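Local coordinates for protein secretion chaperonin CsaA (Picrophilus torridus, PDB 5ZDI) that probably binds tRNA through an OB-fold domain and probably acts as a chaperone in protein secretion, at residues Asp11-Ile16 against Ala65-Pro70; Lys28-Leu33 against Ser47-Asn52; Tyr43-Ala48 against Ile78-Val83. All coordinates share one frame; numbering follows the deposited sequence.

Contact 1 (Asp11-Ile16 against Ala65-Pro70); sequences DIRVGI and AVVNFP
Asp11 and Val67 meet where two antiparallel strands run out into loops, and the aspartate is the side chain to follow. Its CB lies against the amide of Asn68, 3.5 Å from Asn68 CG. With CG anti to the backbone N (chi1 -165°), the carboxylate swings over Val67, whose CG2 methyl sits 3.5 Å from Asp11 OD2. At the tip, Arg13, two residues on in the same segment, grips both oxygens side-on. Arg13 NE reaches Asp11 OD1 at 2.8 Å, in the guanidinium plane, while NH2 takes the syn lone pair of OD2. The first torsion of Arg13 (chi1 -59°) sets its CG 3.9 Å from Val67 CG2, and the bend at chi2 turns the guanidinium back to Asp11. Val67 CG2 thus packs under the carboxylate and both methyls against the aliphatic start of Arg13, a place suited to a short branched residue.

The backbone of Asp11 is held at both ends. Val67 N donates to Asp11 O at 2.8 Å. Asp11 N donates to Asn68 OD1 at 3.0 Å from above the amide plane, while Asn68 ND2 turns to Lys9 O. Beyond these, Arg13 and Ala65 form an antiparallel hydrogen-bonded pair, and Ile12 faces Val66 in a non-hydrogen-bonded pair, joining strands 12-22 and 62-66 of the OB-type domain. Lys105 forms a salt bridge with Asp11 OD1, which probably steadies the carboxylate's negative charge. Strand 105-106 packs on Ile12 and Arg13, whereas strand 77-88 lies against Ala65 and Val67, and Phe69 stacks on Tyr4 of the second subunit.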
ATOM      1  N   ASP A  11      10.476   4.303   0.743  1.00 17.73           N
ATOM      2  CA  ASP A  11      10.079   4.517   2.100  1.00 18.13           C
ATOM      3  C   ASP A  11       8.570   4.765   2.164  1.00 17.50           C
ATOM      4  O   ASP A  11       8.095   5.853   1.774  1.00 17.52           O
ATOM      5  CB  ASP A  11      10.874   5.641   2.746  1.00 18.19           C
ATOM      6  CG  ASP A  11      10.731   5.637   4.284  1.00 20.01           C
ATOM      7  OD1 ASP A  11      10.074   4.720   4.840  1.00 21.87           O
ATOM      8  OD2 ASP A  11      11.359   6.497   4.954  1.00 18.57           O
ATOM      9  N   ILE A  12       7.842   3.743   2.589  1.00 17.21           N
ATOM     10  CA  ILE A  12       6.359   3.824   2.585  1.00 17.58           C
ATOM     11  C   ILE A  12       5.897   3.846   4.028  1.00 16.74           C
ATOM     12  O   ILE A  12       6.287   2.939   4.837  1.00 16.53           O
ATOM     13  CB  ILE A  12       5.721   2.709   1.790  1.00 17.50           C
ATOM     14  CG1 ILE A  12       6.338   2.653   0.388  1.00 19.74           C
ATOM     15  CG2 ILE A  12       4.203   2.867   1.789  1.00 18.31           C
ATOM     16  CD1 ILE A  12       5.867   1.476  -0.447  1.00 19.82           C
ATOM     17  N   ARG A  13       5.144   4.899   4.380  1.00 16.64           N
ATOM     18  CA  ARG A  13       4.624   5.061   5.764  1.00 16.71           C
ATOM     19  C   ARG A  13       3.140   5.163   5.884  1.00 16.19           C
ATOM     20  O   ARG A  13       2.460   5.712   4.993  1.00 15.30           O
ATOM     21  CB  ARG A  13       5.216   6.299   6.356  1.00 17.40           C
ATOM     22  CG  ARG A  13       6.740   6.345   6.424  1.00 17.97           C
ATOM     23  CD  ARG A  13       7.361   5.208   7.258  1.00 16.76           C
ATOM     24  NE  ARG A  13       8.822   5.464   7.219  1.00 17.54           N
ATOM     25  CZ  ARG A  13       9.501   6.150   8.142  1.00 22.20           C
ATOM     26  NH1 ARG A  13       8.969   6.370   9.352  1.00 22.28           N
ATOM     27  NH2 ARG A  13      10.790   6.475   7.897  1.00 21.62           N
ATOM     28  N   VAL A  14       2.659   4.865   7.088  1.00 14.62           N
ATOM     29  CA  VAL A  14       1.333   5.245   7.487  1.00 16.07           C
ATOM     30  C   VAL A  14       1.334   6.722   7.826  1.00 16.55           C
ATOM     31  O   VAL A  14       2.297   7.233   8.437  1.00 16.91           O
ATOM     32  CB  VAL A  14       0.928   4.464   8.726  1.00 16.23           C
ATOM     33  CG1 VAL A  14      -0.423   4.888   9.237  1.00 17.02           C
ATOM     34  CG2 VAL A  14       0.966   2.951   8.439  1.00 19.17           C
ATOM     35  N   GLY A  15       0.317   7.395   7.348  1.00 16.03           N
ATOM     36  CA  GLY A  15       0.101   8.807   7.660  1.00 14.73           C
ATOM     37  C   GLY A  15      -1.381   9.004   8.046  1.00 16.26           C
ATOM     38  O   GLY A  15      -2.155   8.150   7.741  1.00 15.73           O
ATOM     39  N   ILE A  16      -1.734  10.145   8.616  1.00 16.00           N
ATOM     40  CA  ILE A  16      -3.151  10.473   8.921  1.00 16.46           C
ATOM     41  C   ILE A  16      -3.429  11.850   8.353  1.00 16.40           C
ATOM     42  O   ILE A  16      -2.686  12.834   8.606  1.00 16.05           O
ATOM     43  CB  ILE A  16      -3.456  10.390  10.425  1.00 18.17           C
ATOM     44  CG1 ILE A  16      -4.927  10.725  10.722  1.00 18.69           C
ATOM     45  CG2 ILE A  16      -2.566  11.329  11.214  1.00 17.62           C
ATOM     46  CD1 ILE A  16      -5.419  10.230  12.062  1.00 21.68           C
ATOM     47  N   ALA A  65       1.633   6.388   2.227  1.00 15.57           N
ATOM     48  CA  ALA A  65       2.342   7.254   1.297  1.00 13.97           C
ATOM     49  C   ALA A  65       3.818   6.941   1.173  1.00 15.89           C
ATOM     50  O   ALA A  65       4.464   6.503   2.135  1.00 15.61           O
ATOM     51  CB  ALA A  65       2.160   8.702   1.707  1.00 15.15           C
ATOM     52  N   VAL A  66       4.348   7.267  -0.020  1.00 16.65           N
ATOM     53  CA  VAL A  66       5.757   7.275  -0.264  1.00 16.55           C
ATOM     54  C   VAL A  66       6.322   8.583   0.278  1.00 16.73           C
ATOM     55  O   VAL A  66       5.865   9.661  -0.158  1.00 16.05           O
ATOM     56  CB  VAL A  66       6.090   7.171  -1.742  1.00 16.73           C
ATOM     57  CG1 VAL A  66       7.649   7.262  -1.810  1.00 19.03           C
ATOM     58  CG2 VAL A  66       5.589   5.864  -2.305  1.00 17.44           C
ATOM     59  N   VAL A  67       7.330   8.509   1.179  1.00 17.77           N
ATOM     60  CA  VAL A  67       7.791   9.720   1.837  1.00 18.70           C
ATOM     61  C   VAL A  67       9.202  10.214   1.475  1.00 18.59           C
ATOM     62  O   VAL A  67       9.594  11.290   1.925  1.00 20.50           O
ATOM     63  CB  VAL A  67       7.715   9.591   3.400  1.00 19.80           C
ATOM     64  CG1 VAL A  67       6.255   9.337   3.806  1.00 18.69           C
ATOM     65  CG2 VAL A  67       8.738   8.560   3.913  1.00 18.24           C
ATOM     66  N   ASN A  68       9.869   9.502   0.602  1.00 18.72           N
ATOM     67  CA  ASN A  68      11.256   9.843   0.189  1.00 20.74           C
ATOM     68  C   ASN A  68      11.441  10.152  -1.262  1.00 21.86           C
ATOM     69  O   ASN A  68      12.552   9.990  -1.832  1.00 22.50           O
ATOM     70  CB  ASN A  68      12.198   8.725   0.670  1.00 20.58           C
ATOM     71  CG  ASN A  68      12.006   7.390  -0.035  1.00 20.95           C
ATOM     72  OD1 ASN A  68      10.891   7.015  -0.458  1.00 18.61           O
ATOM     73  ND2 ASN A  68      13.122   6.612  -0.153  1.00 19.92           N
ATOM     74  N   PHE A  69      10.386  10.617  -1.903  1.00 19.73           N
ATOM     75  CA  PHE A  69      10.520  11.218  -3.224  1.00 19.94           C
ATOM     76  C   PHE A  69      11.036  12.685  -3.099  1.00 21.96           C
ATOM     77  O   PHE A  69      10.752  13.353  -2.069  1.00 19.82           O
ATOM     78  CB  PHE A  69       9.184  11.332  -3.922  1.00 19.58           C
ATOM     79  CG  PHE A  69       8.580  10.039  -4.448  1.00 19.40           C
ATOM     80  CD1 PHE A  69       9.336   9.057  -5.075  1.00 21.22           C
ATOM     81  CD2 PHE A  69       7.197   9.841  -4.384  1.00 20.70           C
ATOM     82  CE1 PHE A  69       8.751   7.919  -5.578  1.00 21.10           C
ATOM     83  CE2 PHE A  69       6.612   8.733  -4.967  1.00 20.87           C
ATOM     84  CZ  PHE A  69       7.369   7.794  -5.546  1.00 20.34           C
ATOM     85  N   PRO A  70      11.670  13.200  -4.171  1.00 21.45           N
ATOM     86  CA  PRO A  70      11.899  14.608  -4.304  1.00 22.31           C
ATOM     87  C   PRO A  70      10.586  15.401  -4.321  1.00 23.28           C
ATOM     88  O   PRO A  70       9.585  14.922  -4.815  1.00 20.85           O
ATOM     89  CB  PRO A  70      12.611  14.738  -5.656  1.00 22.90           C
ATOM     90  CG  PRO A  70      12.943  13.367  -6.108  1.00 24.96           C
ATOM     91  CD  PRO A  70      12.032  12.459  -5.401  1.00 22.53           C
TER

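Contact 2 (Lys28-Leu33 against Ser47-Asn52); sequences KPAYKL and SAQITN
Tyr31 and Thr51 fit together as a flat ring and a knob. The CG2 methyl of Thr51 stands over the middle of the Tyr31 ring, 3.9 Å from the centroid and 8° off its normal, a CH-pi contact made directly over the face. Thr51 CG2 lies anti to its own carbonyl carbon, the torsion that aims the methyl at the ring and leaves OG1 for Pro29 CB, 3.6 Å away. A beta-branched threonine suits the place, offering carbon to the aromatic ring and oxygen to the proline side. Past the ring, Tyr31 OH bonds to Tyr53 O.

Beside this, the Ile50 and Tyr31 side chains cross at about a right angle, Ile50 CG1 4.0 Å from Tyr31 CD2. The far end of the isoleucine, CD1, meets Leu33 CD1, and that same leucine methyl fits against Ala48 CB at 3.8 Å. The small alanine leaves room for the larger leucine. At the other end, Gln49 lays its extended chain obliquely across the aliphatic start of Lys28, with Gln49 CD 3.6 Å from Lys28 CB, while the lysine's tip leads away.

Two backbone bonds hold the strands in step: Tyr31 N to Ala48 O and Ala48 N to Tyr31 O, each 2.9 Å. The chain then leaves the sheet through an inverse gamma turn centred on Gln49. A water bridges the backbones, donating to Pro29 O and accepting from Thr51 N. Strands 31-36 and 43-48 are thus antiparallel neighbours in the sheet of the OB-type domain; strand 12-22 packs on Tyr31 and Leu33 through Val20, and helix 55-58 sets Leu58 against both Tyr31 and Ile50.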
ATOM      1  N   LYS A  28      -6.136  18.606 -13.019  1.00 23.57           N
ATOM      2  CA  LYS A  28      -6.974  17.472 -12.647  1.00 23.26           C
ATOM      3  C   LYS A  28      -7.765  17.858 -11.378  1.00 20.38           C
ATOM      4  O   LYS A  28      -7.308  18.697 -10.622  1.00 23.56           O
ATOM      5  CB  LYS A  28      -6.072  16.226 -12.336  1.00 26.49           C
ATOM      6  CG  LYS A  28      -5.464  15.597 -13.567  1.00 31.81           C
ATOM      7  CD  LYS A  28      -6.587  14.979 -14.351  1.00 35.69           C
ATOM      8  CE  LYS A  28      -6.118  13.945 -15.349  1.00 45.41           C
ATOM      9  NZ  LYS A  28      -5.145  14.584 -16.248  1.00 46.39           N
ATOM     10  N   PRO A  29      -8.953  17.302 -11.187  1.00 18.33           N
ATOM     11  CA  PRO A  29      -9.606  17.575  -9.879  1.00 17.77           C
ATOM     12  C   PRO A  29      -8.744  16.996  -8.744  1.00 17.31           C
ATOM     13  O   PRO A  29      -8.470  15.812  -8.785  1.00 18.16           O
ATOM     14  CB  PRO A  29     -10.915  16.795  -9.973  1.00 16.24           C
ATOM     15  CG  PRO A  29     -10.677  15.851 -11.040  1.00 17.20           C
ATOM     16  CD  PRO A  29      -9.728  16.385 -12.010  1.00 16.12           C
ATOM     17  N   ALA A  30      -8.431  17.808  -7.737  1.00 17.49           N
ATOM     18  CA  ALA A  30      -7.510  17.315  -6.722  1.00 17.01           C
ATOM     19  C   ALA A  30      -7.736  18.004  -5.440  1.00 17.19           C
ATOM     20  O   ALA A  30      -8.220  19.143  -5.421  1.00 20.59           O
ATOM     21  CB  ALA A  30      -6.094  17.490  -7.184  1.00 19.61           C
ATOM     22  N   TYR A  31      -7.336  17.375  -4.370  1.00 15.99           N
ATOM     23  CA  TYR A  31      -7.235  18.033  -3.089  1.00 15.75           C
ATOM     24  C   TYR A  31      -5.769  18.267  -2.705  1.00 16.07           C
ATOM     25  O   TYR A  31      -4.906  17.429  -3.000  1.00 18.54           O
ATOM     26  CB  TYR A  31      -7.828  17.214  -1.940  1.00 14.44           C
ATOM     27  CG  TYR A  31      -9.327  16.946  -1.996  1.00 16.32           C
ATOM     28  CD1 TYR A  31     -10.231  18.000  -2.255  1.00 16.14           C
ATOM     29  CD2 TYR A  31      -9.846  15.716  -1.773  1.00 15.64           C
ATOM     30  CE1 TYR A  31     -11.562  17.791  -2.314  1.00 17.04           C
ATOM     31  CE2 TYR A  31     -11.224  15.480  -1.772  1.00 15.95           C
ATOM     32  CZ  TYR A  31     -12.090  16.546  -2.082  1.00 16.67           C
ATOM     33  OH  TYR A  31     -13.433  16.266  -2.099  1.00 19.74           O
ATOM     34  N   LYS A  32      -5.577  19.349  -1.986  1.00 16.05           N
ATOM     35  CA  LYS A  32      -4.375  19.569  -1.140  1.00 19.06           C
ATOM     36  C   LYS A  32      -4.635  18.915   0.220  1.00 17.21           C
ATOM     37  O   LYS A  32      -5.607  19.203   0.926  1.00 19.07           O
ATOM     38  CB  LYS A  32      -4.062  21.076  -0.973  1.00 17.29           C
ATOM     39  CG  LYS A  32      -3.779  21.830  -2.215  1.00 22.54           C
ATOM     40  CD  LYS A  32      -3.781  23.319  -1.752  1.00 26.19           C
ATOM     41  CE  LYS A  32      -3.195  24.138  -2.804  1.00 32.88           C
ATOM     42  NZ  LYS A  32      -3.170  25.537  -2.297  1.00 35.66           N
ATOM     43  N   LEU A  33      -3.743  18.021   0.616  1.00 16.68           N
ATOM     44  CA  LEU A  33      -3.801  17.326   1.865  1.00 16.45           C
ATOM     45  C   LEU A  33      -2.603  17.674   2.752  1.00 16.29           C
ATOM     46  O   LEU A  33      -1.486  17.734   2.265  1.00 16.51           O
ATOM     47  CB  LEU A  33      -3.650  15.798   1.621  1.00 15.30           C
ATOM     48  CG  LEU A  33      -4.565  15.159   0.630  1.00 14.93           C
ATOM     49  CD1 LEU A  33      -4.313  13.661   0.589  1.00 15.89           C
ATOM     50  CD2 LEU A  33      -5.991  15.397   1.051  1.00 13.27           C
ATOM     51  N   SER A  47      -0.630  16.589  -3.075  1.00 15.63           N
ATOM     52  CA  SER A  47      -1.727  16.688  -4.048  1.00 17.41           C
ATOM     53  C   SER A  47      -2.322  15.330  -4.370  1.00 18.67           C
ATOM     54  O   SER A  47      -1.597  14.403  -4.725  1.00 19.31           O
ATOM     55  CB  SER A  47      -1.252  17.372  -5.345  1.00 19.56           C
ATOM     56  OG  SER A  47      -2.305  17.392  -6.307  1.00 21.31           O
ATOM     57  N   ALA A  48      -3.605  15.142  -4.195  1.00 17.39           N
ATOM     58  CA  ALA A  48      -4.212  13.821  -4.443  1.00 16.88           C
ATOM     59  C   ALA A  48      -5.505  13.910  -5.267  1.00 17.17           C
ATOM     60  O   ALA A  48      -6.426  14.646  -4.842  1.00 17.04           O
ATOM     61  CB  ALA A  48      -4.513  13.100  -3.124  1.00 19.17           C
ATOM     62  N   GLN A  49      -5.583  13.134  -6.357  1.00 16.89           N
ATOM     63  CA  GLN A  49      -6.792  13.088  -7.213  1.00 17.92           C
ATOM     64  C   GLN A  49      -7.788  12.118  -6.643  1.00 17.16           C
ATOM     65  O   GLN A  49      -8.106  11.069  -7.262  1.00 17.78           O
ATOM     66  CB  GLN A  49      -6.389  12.712  -8.649  1.00 22.14           C
ATOM     67  CG  GLN A  49      -5.542  13.801  -9.257  1.00 20.78           C
ATOM     68  CD  GLN A  49      -4.854  13.341 -10.501  1.00 23.09           C
ATOM     69  OE1 GLN A  49      -5.502  12.754 -11.357  1.00 26.95           O
ATOM     70  NE2 GLN A  49      -3.620  13.730 -10.664  1.00 28.96           N
ATOM     71  N   ILE A  50      -8.330  12.503  -5.496  1.00 16.39           N
ATOM     72  CA  ILE A  50      -9.260  11.690  -4.710  1.00 16.36           C
ATOM     73  C   ILE A  50     -10.574  12.439  -4.377  1.00 18.02           C
ATOM     74  O   ILE A  50     -11.225  12.227  -3.350  1.00 17.57           O
ATOM     75  CB  ILE A  50      -8.606  11.102  -3.472  1.00 17.33           C
ATOM     76  CG1 ILE A  50      -8.065  12.214  -2.579  1.00 16.63           C
ATOM     77  CG2 ILE A  50      -7.484  10.122  -3.874  1.00 16.74           C
ATOM     78  CD1 ILE A  50      -7.485  11.700  -1.222  1.00 18.13           C
ATOM     79  N   THR A  51     -11.004  13.298  -5.305  1.00 17.62           N
ATOM     80  CA  THR A  51     -12.196  14.096  -5.041  1.00 16.80           C
ATOM     81  C   THR A  51     -13.506  13.308  -5.155  1.00 17.30           C
ATOM     82  O   THR A  51     -14.596  13.861  -4.942  1.00 19.74           O
ATOM     83  CB  THR A  51     -12.270  15.352  -5.947  1.00 15.83           C
ATOM     84  OG1 THR A  51     -12.494  14.941  -7.307  1.00 15.92           O
ATOM     85  CG2 THR A  51     -11.041  16.078  -5.834  1.00 17.39           C
ATOM     86  N   ASN A  52     -13.432  12.025  -5.493  1.00 17.53           N
ATOM     87  CA  ASN A  52     -14.524  11.124  -5.225  1.00 20.09           C
ATOM     88  C   ASN A  52     -14.866  10.976  -3.770  1.00 19.34           C
ATOM     89  O   ASN A  52     -16.011  10.619  -3.407  1.00 19.53           O
ATOM     90  CB  ASN A  52     -14.309   9.742  -5.901  1.00 22.86           C
ATOM     91  CG  ASN A  52     -12.881   9.105  -5.663  1.00 23.69           C
ATOM     92  OD1 ASN A  52     -11.824   9.799  -5.804  1.00 19.30           O
ATOM     93  ND2 ASN A  52     -12.857   7.743  -5.384  1.00 19.46           N
TER
HETATM   94  O   HOH W   1     -10.139  13.680  -8.163  1.00 18.99           O

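Contact 3 (Tyr43-Ala48 against Ile78-Val83); sequences YKNSSA and ISEVLV
Glu80 OE1 comes within 3.3 Å of Lys44 CA, and a water donates both to this oxygen and to Tyr43 O. Lys44 lays its CB 3.8 Å from Val81 CG1, and its chain, bent at chi2, passes Glu80 at about a right angle. Lys44 NZ and Glu80 OE2 stay 4.5 Å apart, too far for a salt bridge, and a second water joins them, accepting from the amine and donating to the carboxylate.

Asn45 is bonded at both its N and its O by Glu80. Asn45 N donates to the anti lone pair of Glu80 OE1 at 2.9 Å, and Asn45 O receives Glu80 N at 2.8 Å, so Glu80 grips the residue with main chain and side chain together; Val81 N adds a weak bond to Asn45 O. The Asn45 amide lies alongside the carboxylate and sends ND2 to a water that also serves Ile78 O. The two segments run 88° apart, and side chains take over much of the bonding where strand 77-88 is interrupted, within the curled antiparallel sheet of this OB-type domain.

Next, buried Ser46 turns OG anti to its backbone N (chi1 -169°) and donates to Val81 O at 2.7 Å, from above the carbonyl plane. A small hydroxyl suits this spot, with Val83 CG2 3.7 Å from Ser46 OG. Ser47 N then donates to Ser79 OG at 3.0 Å, the bond nearly straight at 170°, and Ser47 O reaches Val83 N through a water.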
ATOM      1  N   TYR A  43       4.697  16.906   9.487  1.00 17.58           N
ATOM      2  CA  TYR A  43       3.652  17.129   8.480  1.00 17.44           C
ATOM      3  C   TYR A  43       4.215  17.235   7.091  1.00 17.15           C
ATOM      4  O   TYR A  43       5.262  17.854   6.869  1.00 18.25           O
ATOM      5  CB  TYR A  43       2.890  18.430   8.805  1.00 18.81           C
ATOM      6  CG  TYR A  43       2.024  18.283  10.012  1.00 17.89           C
ATOM      7  CD1 TYR A  43       0.734  17.782   9.916  1.00 18.56           C
ATOM      8  CD2 TYR A  43       2.493  18.591  11.282  1.00 16.92           C
ATOM      9  CE1 TYR A  43      -0.079  17.621  11.044  1.00 17.67           C
ATOM     10  CE2 TYR A  43       1.685  18.395  12.399  1.00 17.35           C
ATOM     11  CZ  TYR A  43       0.396  17.962  12.268  1.00 17.95           C
ATOM     12  OH  TYR A  43      -0.356  17.819  13.426  1.00 20.58           O
ATOM     13  N   LYS A  44       3.506  16.693   6.103  1.00 16.65           N
ATOM     14  CA  LYS A  44       3.881  16.832   4.716  1.00 17.95           C
ATOM     15  C   LYS A  44       2.576  17.105   3.976  1.00 17.13           C
ATOM     16  O   LYS A  44       1.499  16.589   4.350  1.00 17.17           O
ATOM     17  CB  LYS A  44       4.518  15.576   4.177  1.00 18.34           C
ATOM     18  CG  LYS A  44       5.821  15.086   4.814  1.00 19.07           C
ATOM     19  CD  LYS A  44       6.945  16.045   4.485  1.00 21.41           C
ATOM     20  CE  LYS A  44       8.204  15.718   5.323  1.00 25.36           C
ATOM     21  NZ  LYS A  44       9.206  16.866   5.213  1.00 28.43           N
ATOM     22  N   ASN A  45       2.707  17.810   2.881  1.00 15.08           N
ATOM     23  CA  ASN A  45       1.605  18.128   2.011  1.00 16.10           C
ATOM     24  C   ASN A  45       1.633  17.215   0.821  1.00 15.15           C
ATOM     25  O   ASN A  45       2.688  16.720   0.376  1.00 16.14           O
ATOM     26  CB  ASN A  45       1.714  19.568   1.515  1.00 17.99           C
ATOM     27  CG  ASN A  45       1.499  20.608   2.613  1.00 20.21           C
ATOM     28  OD1 ASN A  45       0.763  20.408   3.615  1.00 22.17           O
ATOM     29  ND2 ASN A  45       2.144  21.729   2.411  1.00 24.03           N
ATOM     30  N   SER A  46       0.460  16.997   0.238  1.00 16.50           N
ATOM     31  CA  SER A  46       0.296  16.142  -0.922  1.00 15.38           C
ATOM     32  C   SER A  46      -0.817  16.674  -1.786  1.00 15.70           C
ATOM     33  O   SER A  46      -1.819  17.179  -1.272  1.00 17.35           O
ATOM     34  CB  SER A  46      -0.005  14.712  -0.523  1.00 17.81           C
ATOM     35  OG  SER A  46       0.105  13.900  -1.660  1.00 17.59           O
ATOM     36  N   SER A  47      -0.630  16.589  -3.075  1.00 15.63           N
ATOM     37  CA  SER A  47      -1.727  16.688  -4.048  1.00 17.41           C
ATOM     38  C   SER A  47      -2.322  15.330  -4.370  1.00 18.67           C
ATOM     39  O   SER A  47      -1.597  14.403  -4.725  1.00 19.31           O
ATOM     40  CB  SER A  47      -1.252  17.372  -5.345  1.00 19.56           C
ATOM     41  OG  SER A  47      -2.305  17.392  -6.307  1.00 21.31           O
ATOM     42  N   ALA A  48      -3.605  15.142  -4.195  1.00 17.39           N
ATOM     43  CA  ALA A  48      -4.212  13.821  -4.443  1.00 16.88           C
ATOM     44  C   ALA A  48      -5.505  13.910  -5.267  1.00 17.17           C
ATOM     45  O   ALA A  48      -6.426  14.646  -4.842  1.00 17.04           O
ATOM     46  CB  ALA A  48      -4.513  13.100  -3.124  1.00 19.17           C
ATOM     47  N   ILE A  78       3.685  22.632  -3.568  1.00 21.75           N
ATOM     48  CA  ILE A  78       4.674  21.554  -3.535  1.00 20.98           C
ATOM     49  C   ILE A  78       4.062  20.326  -2.866  1.00 17.96           C
ATOM     50  O   ILE A  78       3.756  20.350  -1.664  1.00 18.82           O
ATOM     51  CB  ILE A  78       5.952  21.990  -2.783  1.00 24.44           C
ATOM     52  CG1 ILE A  78       6.559  23.203  -3.481  1.00 28.75           C
ATOM     53  CG2 ILE A  78       6.948  20.851  -2.729  1.00 24.15           C
ATOM     54  CD1 ILE A  78       7.661  23.850  -2.672  1.00 30.31           C
ATOM     55  N   SER A  79       3.998  19.268  -3.654  1.00 18.33           N
ATOM     56  CA  SER A  79       3.511  17.974  -3.210  1.00 18.70           C
ATOM     57  C   SER A  79       4.747  17.202  -2.751  1.00 17.85           C
ATOM     58  O   SER A  79       5.624  16.898  -3.554  1.00 20.77           O
ATOM     59  CB  SER A  79       2.795  17.257  -4.288  1.00 17.91           C
ATOM     60  OG  SER A  79       2.269  16.040  -3.778  1.00 20.21           O
ATOM     61  N   GLU A  80       4.746  16.842  -1.478  1.00 18.57           N
ATOM     62  CA  GLU A  80       5.916  16.272  -0.796  1.00 17.82           C
ATOM     63  C   GLU A  80       5.881  14.785  -0.669  1.00 16.14           C
ATOM     64  O   GLU A  80       6.922  14.171  -0.404  1.00 17.47           O
ATOM     65  CB  GLU A  80       6.090  16.856   0.551  1.00 18.85           C
ATOM     66  CG  GLU A  80       6.399  18.349   0.488  1.00 19.37           C
ATOM     67  CD  GLU A  80       6.345  19.019   1.884  1.00 21.19           C
ATOM     68  OE1 GLU A  80       5.320  18.962   2.622  1.00 19.28           O
ATOM     69  OE2 GLU A  80       7.366  19.676   2.236  1.00 25.99           O
ATOM     70  N   VAL A  81       4.674  14.223  -0.713  1.00 15.98           N
ATOM     71  CA  VAL A  81       4.499  12.728  -0.616  1.00 15.74           C
ATOM     72  C   VAL A  81       3.437  12.282  -1.633  1.00 15.68           C
ATOM     73  O   VAL A  81       2.616  13.082  -2.071  1.00 15.35           O
ATOM     74  CB  VAL A  81       4.045  12.258   0.781  1.00 15.02           C
ATOM     75  CG1 VAL A  81       5.080  12.600   1.848  1.00 15.51           C
ATOM     76  CG2 VAL A  81       2.685  12.837   1.160  1.00 16.42           C
ATOM     77  N   LEU A  82       3.464  10.987  -1.951  1.00 16.01           N
ATOM     78  CA  LEU A  82       2.504  10.367  -2.878  1.00 15.83           C
ATOM     79  C   LEU A  82       1.617   9.474  -2.024  1.00 15.19           C
ATOM     80  O   LEU A  82       2.128   8.471  -1.453  1.00 14.47           O
ATOM     81  CB  LEU A  82       3.218   9.499  -3.911  1.00 17.58           C
ATOM     82  CG  LEU A  82       2.327   8.696  -4.902  1.00 18.64           C
ATOM     83  CD1 LEU A  82       1.534   9.641  -5.787  1.00 22.11           C
ATOM     84  CD2 LEU A  82       3.108   7.618  -5.586  1.00 18.06           C
ATOM     85  N   VAL A  83       0.340   9.777  -2.011  1.00 15.09           N
ATOM     86  CA  VAL A  83      -0.645   8.991  -1.312  1.00 16.55           C
ATOM     87  C   VAL A  83      -1.060   7.817  -2.228  1.00 16.17           C
ATOM     88  O   VAL A  83      -1.318   8.042  -3.403  1.00 17.14           O
ATOM     89  CB  VAL A  83      -1.837   9.814  -0.935  1.00 17.53           C
ATOM     90  CG1 VAL A  83      -2.895   8.955  -0.195  1.00 19.69           C
ATOM     91  CG2 VAL A  83      -1.390  10.897   0.003  1.00 18.67           C
TER
HETATM   92  O   HOH W   2       4.930  20.457   4.881  1.00 24.71           O
HETATM   93  O   HOH W   3       8.363  19.443   4.891  1.00 30.39           O
HETATM   94  O   HOH W   4       3.842  22.120   0.199  1.00 22.98           O
HETATM   95  O   HOH W   5      -0.668  11.870  -3.687  1.00 19.93           O

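All three contacts belong to one curled antiparallel sheet. Contact 3 touches both others, its centre about 9 Å from that of contact 1 and about 10 Å from that of contact 2. Contacts 2 and 3 share Ser47 and Ala48 on strand 43-48, and a probable hydrogen bond runs from Leu33 N to Ser46 O, 2.8 Å. Towards contact 1, Val66 N probably bonds to Leu82 O at 2.9 Å, joining strands 62-66 and 77-88. Contacts 1 and 2 do not touch: their centres are about 17 Å apart, on opposite sides of the chain's centre, but neighbouring strands 12-22 and 31-36 connect them. All lie within the putative tRNA-binding domain.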